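PDB 1VKZ: phosphoribosylamine--glycine ligase from Thermotoga maritima, which catalyses the ATP-dependent joining of glycine to 5-phosphoribosylamine, the step that makes glycinamide ribonucleotide in de novo purine biosynthesis. Local coordinates for residues K66-P69 with E70-I73; E131-R134 with E135-K139. All coordinates share one frame; numbering follows the deposited sequence.

Contact 1. Residues K66-P69 with E70-I73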
# COMPACT_ATOMS: atom_id res chain seq x y z
N LYS A 66 2.44 1.29 -24.82
CA LYS A 66 3.17 1.01 -26.06
C LYS A 66 3.83 2.28 -26.60
O LYS A 66 4.87 2.22 -27.28
CB LYS A 66 2.25 0.44 -27.16
CG LYS A 66 2.04 -1.08 -27.12
CD LYS A 66 1.13 -1.53 -28.26
CE LYS A 66 1.89 -1.67 -29.59
NZ LYS A 66 2.88 -2.80 -29.61
N ALA A 67 3.22 3.42 -26.30
CA ALA A 67 3.67 4.71 -26.81
C ALA A 67 4.86 5.26 -26.02
O ALA A 67 5.63 6.08 -26.51
CB ALA A 67 2.51 5.70 -26.81
N ILE A 68 5.04 4.79 -24.80
CA ILE A 68 6.11 5.28 -23.95
C ILE A 68 7.45 4.58 -24.26
O ILE A 68 7.52 3.35 -24.24
CB ILE A 68 5.76 5.05 -22.48
CG1 ILE A 68 4.37 5.60 -22.15
CG2 ILE A 68 6.84 5.68 -21.59
CD1 ILE A 68 3.86 5.17 -20.80
N PRO A 69 8.50 5.34 -24.50
CA PRO A 69 9.80 4.74 -24.84
C PRO A 69 10.51 4.13 -23.63
O PRO A 69 9.95 4.17 -22.53
CB PRO A 69 10.58 5.93 -25.40
CG PRO A 69 10.01 7.10 -24.64
CD PRO A 69 8.55 6.81 -24.49
N GLU A 70 11.73 3.58 -23.80
CA GLU A 70 12.51 3.21 -22.60
C GLU A 70 12.97 4.45 -21.85
O GLU A 70 13.45 5.40 -22.44
CB GLU A 70 13.70 2.32 -22.89
CG GLU A 70 13.46 0.89 -22.44
CD GLU A 70 12.47 0.16 -23.33
OE1 GLU A 70 12.32 0.58 -24.52
OE2 GLU A 70 11.86 -0.82 -22.84
N GLU A 71 12.89 4.34 -20.53
CA GLU A 71 12.59 5.44 -19.59
C GLU A 71 11.47 4.92 -18.71
O GLU A 71 10.66 4.15 -19.16
CB GLU A 71 12.15 6.74 -20.25
CG GLU A 71 10.67 6.96 -20.50
CD GLU A 71 10.49 8.15 -21.45
OE1 GLU A 71 11.51 8.57 -22.05
OE2 GLU A 71 9.36 8.66 -21.64
N ASP A 72 11.41 5.38 -17.47
CA ASP A 72 10.76 4.64 -16.40
C ASP A 72 9.25 4.76 -16.35
O ASP A 72 8.74 5.86 -16.42
CB ASP A 72 11.34 5.04 -15.04
CG ASP A 72 11.41 3.85 -14.10
OD1 ASP A 72 10.65 2.88 -14.33
OD2 ASP A 72 12.20 3.73 -13.13
N ILE A 73 8.56 3.62 -16.17
CA ILE A 73 7.13 3.60 -15.78
C ILE A 73 6.96 3.02 -14.39
O ILE A 73 7.35 1.86 -14.15
CB ILE A 73 6.26 2.71 -16.73
CG1 ILE A 73 6.58 2.96 -18.19
CG2 ILE A 73 4.74 2.91 -16.47
CD1 ILE A 73 6.30 4.32 -18.64
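The carboxylate of Glu71 lies with one face over the ring of Pro69, so that Pro69 CG sits beneath the flat group, 3.3 Å from Glu71 OE1 and 3.4 Å from Glu71 CD. Pro69 CD comes under the same face, 3.5 Å from Glu71 OE2. The two planes are inclined by about 40°, and the carboxylate lies above the ring, displaced toward CG. The methyl group Ile68 CG2 approaches Glu71 OE2 obliquely from the proline side, 3.9 Å away, and the same oxygen accepts a hydrogen bond from His19 on strand 17-22; Arg17 is a longer, weak ionic partner. Glu71 reaches back because its first torsion, near +90°, turns CG toward Pro69, 3.5 Å from Pro69 O, and the chain then runs extended. Pro69 O itself receives a hydrogen bond from Asn92.

A second, apolar meeting closes the turn. Ile68 and Ile73 approach tip to tip, and Ile73 CD1 lies 3.3 Å from Ile68 CG2 and 3.4 Å from Ile68 CD1. Both are shorter than ordinary carbon contacts, so the packing is tight. Isoleucine suits both buried places by offering apolar methyl groups; Ile73 also touches Leu21. The bend carries the chain from helix 62-66 into strand 73-74, whose Ile73 is backbone-bonded to Asn92 and Phe94, with proline giving a rigid corner and a compact ring for the glutamate to lie upon.

The side chains meet by van der Waals contact alone, with no hydrogen bond between the segments. The C–H groups of Pro69 CD, next to the ring nitrogen, are probably slightly positive and would suit a carboxylate face, those of the closer CG less so, while His19 and the more distant Arg17 probably favour the ionised form of Glu71.

Contact 2. Residues E131-R134 with E135-K139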
# COMPACT_ATOMS: atom_id res chain seq x y z
N GLU A 131 -18.08 -26.47 2.10
CA GLU A 131 -17.92 -27.78 2.74
C GLU A 131 -16.52 -27.93 3.36
O GLU A 131 -16.38 -28.34 4.52
CB GLU A 131 -18.16 -28.88 1.70
CG GLU A 131 -18.22 -30.29 2.26
CD GLU A 131 -17.78 -31.34 1.26
OE1 GLU A 131 -16.69 -31.17 0.66
OE2 GLU A 131 -18.53 -32.34 1.07
N GLU A 132 -15.50 -27.59 2.58
CA GLU A 132 -14.12 -27.68 3.05
C GLU A 132 -13.89 -26.70 4.21
O GLU A 132 -13.18 -27.01 5.17
CB GLU A 132 -13.14 -27.39 1.91
CG GLU A 132 -13.18 -28.41 0.78
CD GLU A 132 -12.31 -28.03 -0.40
OE1 GLU A 132 -11.60 -27.00 -0.33
OE2 GLU A 132 -12.33 -28.77 -1.41
N LEU A 133 -14.51 -25.52 4.11
CA LEU A 133 -14.45 -24.51 5.17
C LEU A 133 -14.98 -25.07 6.50
O LEU A 133 -14.39 -24.81 7.54
CB LEU A 133 -15.25 -23.28 4.75
CG LEU A 133 -15.25 -22.08 5.71
CD1 LEU A 133 -13.85 -21.70 6.15
CD2 LEU A 133 -15.90 -20.89 5.04
N ARG A 134 -16.07 -25.84 6.45
CA ARG A 134 -16.64 -26.48 7.65
C ARG A 134 -15.69 -27.52 8.25
O ARG A 134 -15.49 -27.56 9.47
CB ARG A 134 -17.97 -27.19 7.34
CG ARG A 134 -19.16 -26.27 7.10
CD ARG A 134 -20.45 -27.04 6.68
NE ARG A 134 -20.50 -27.34 5.24
CZ ARG A 134 -21.18 -28.36 4.68
NH1 ARG A 134 -21.90 -29.20 5.42
NH2 ARG A 134 -21.13 -28.53 3.36
N GLU A 135 -15.13 -28.38 7.40
CA GLU A 135 -14.17 -29.40 7.82
C GLU A 135 -12.90 -28.75 8.33
O GLU A 135 -12.51 -28.95 9.47
CB GLU A 135 -13.86 -30.36 6.65
CG GLU A 135 -12.81 -31.45 6.93
CD GLU A 135 -11.42 -31.15 6.35
OE1 GLU A 135 -11.18 -31.45 5.15
OE2 GLU A 135 -10.55 -30.62 7.10
N LYS A 136 -12.27 -27.95 7.47
CA LYS A 136 -10.95 -27.41 7.75
C LYS A 136 -10.94 -26.34 8.85
O LYS A 136 -9.88 -26.06 9.44
CB LYS A 136 -10.29 -26.89 6.46
CG LYS A 136 -10.10 -28.01 5.40
CD LYS A 136 -9.60 -27.47 4.08
CE LYS A 136 -9.71 -28.53 2.97
NZ LYS A 136 -8.42 -29.22 2.74
N ILE A 137 -12.09 -25.74 9.16
CA ILE A 137 -12.11 -24.73 10.21
C ILE A 137 -11.87 -25.36 11.60
O ILE A 137 -11.34 -24.70 12.50
CB ILE A 137 -13.42 -23.87 10.16
CG1 ILE A 137 -13.16 -22.46 10.69
CG2 ILE A 137 -14.59 -24.56 10.89
CD1 ILE A 137 -12.11 -21.70 9.89
N LYS A 138 -12.22 -26.63 11.74
CA LYS A 138 -12.07 -27.36 13.01
C LYS A 138 -10.62 -27.51 13.46
O LYS A 138 -10.36 -27.74 14.65
CB LYS A 138 -12.74 -28.74 12.94
CG LYS A 138 -14.27 -28.69 13.00
CD LYS A 138 -14.92 -30.08 12.81
CE LYS A 138 -15.13 -30.39 11.34
NZ LYS A 138 -15.77 -31.71 11.10
N LYS A 139 -9.68 -27.36 12.53
CA LYS A 139 -8.25 -27.33 12.86
C LYS A 139 -7.76 -26.05 13.57
O LYS A 139 -6.58 -25.95 13.93
CB LYS A 139 -7.41 -27.54 11.59
CG LYS A 139 -7.49 -28.94 10.99
CD LYS A 139 -6.46 -29.09 9.86
CE LYS A 139 -6.47 -30.49 9.22
NZ LYS A 139 -5.26 -30.74 8.36
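Lys136 N donates to Glu132 O over 2.6 Å, a short and nearly straight bond (166° at the hydrogen) that approaches almost in line with the carbonyl. The same oxygen also has the start of the lysine side chain beside it, with Lys136 CG 3.2 Å from Glu132 O. From there the chain runs back along the helix beside Glu132, the two side chains pointing the same way, and Lys136 CE settles 3.8 Å from Glu132 CB. The pair suits four-residue spacing, with methylene groups in contact and opposite charges nearby, yet Lys136 NZ stays 4.9 Å from Glu132 OE1, too far for contact. That oxygen instead accepts a hydrogen bond from the backbone of Glu128, while Thr129, just ahead of the helix, takes the N-H of Glu132 on its OG1 and so acts as the N-cap.

These are the i to i+4 bonds of an alpha helix, helix 130-137, which packs on an antiparallel sheet of the ATP-grasp domain. Glu135 N to Glu131 O, at 3.1 Å, repeats the pattern. The last of the three, Ile137 N to Leu133 O at 3.0 Å, is more bent, 133° at the hydrogen, and its donor stands above the carbonyl plane.

On the buried side Leu133 and Ile137 lie alongside each other, Leu133 CD1 4.1 Å from Ile137 CD1. With Leu133 CG opposite its own nitrogen, a second torsion near 50° carries CD1 forward toward Ile137. Both residues rest on Ile146 and Ile188 of the sheet and on helix 163-175, where bulky aliphatic groups fit well. Toward the exposed side, Lys138 folds back over the final turn, its CE 3.4 Å from Arg134 O.

In the fold
Contact 1 comes first along the chain, in the N domain, and contact 2 follows in the ATP-grasp domain; their centres are 48 Å apart and their nearest atoms about 37 Å, so they do not touch. They share no helix or sheet. The turn 66-73 leads from helix 62-66 to strand 73-74, which lies beside strand 17-22 in the parallel sheet. Helix 130-137 follows strand 124-127 of a four-stranded antiparallel sheet, and packs on that sheet and on helix 163-175. Each contact is thus local packing at the periphery of a different domain, away from the predicted metal-binding residues Glu285 and Asn287, although residues 137-139 open the predicted ATP-binding range.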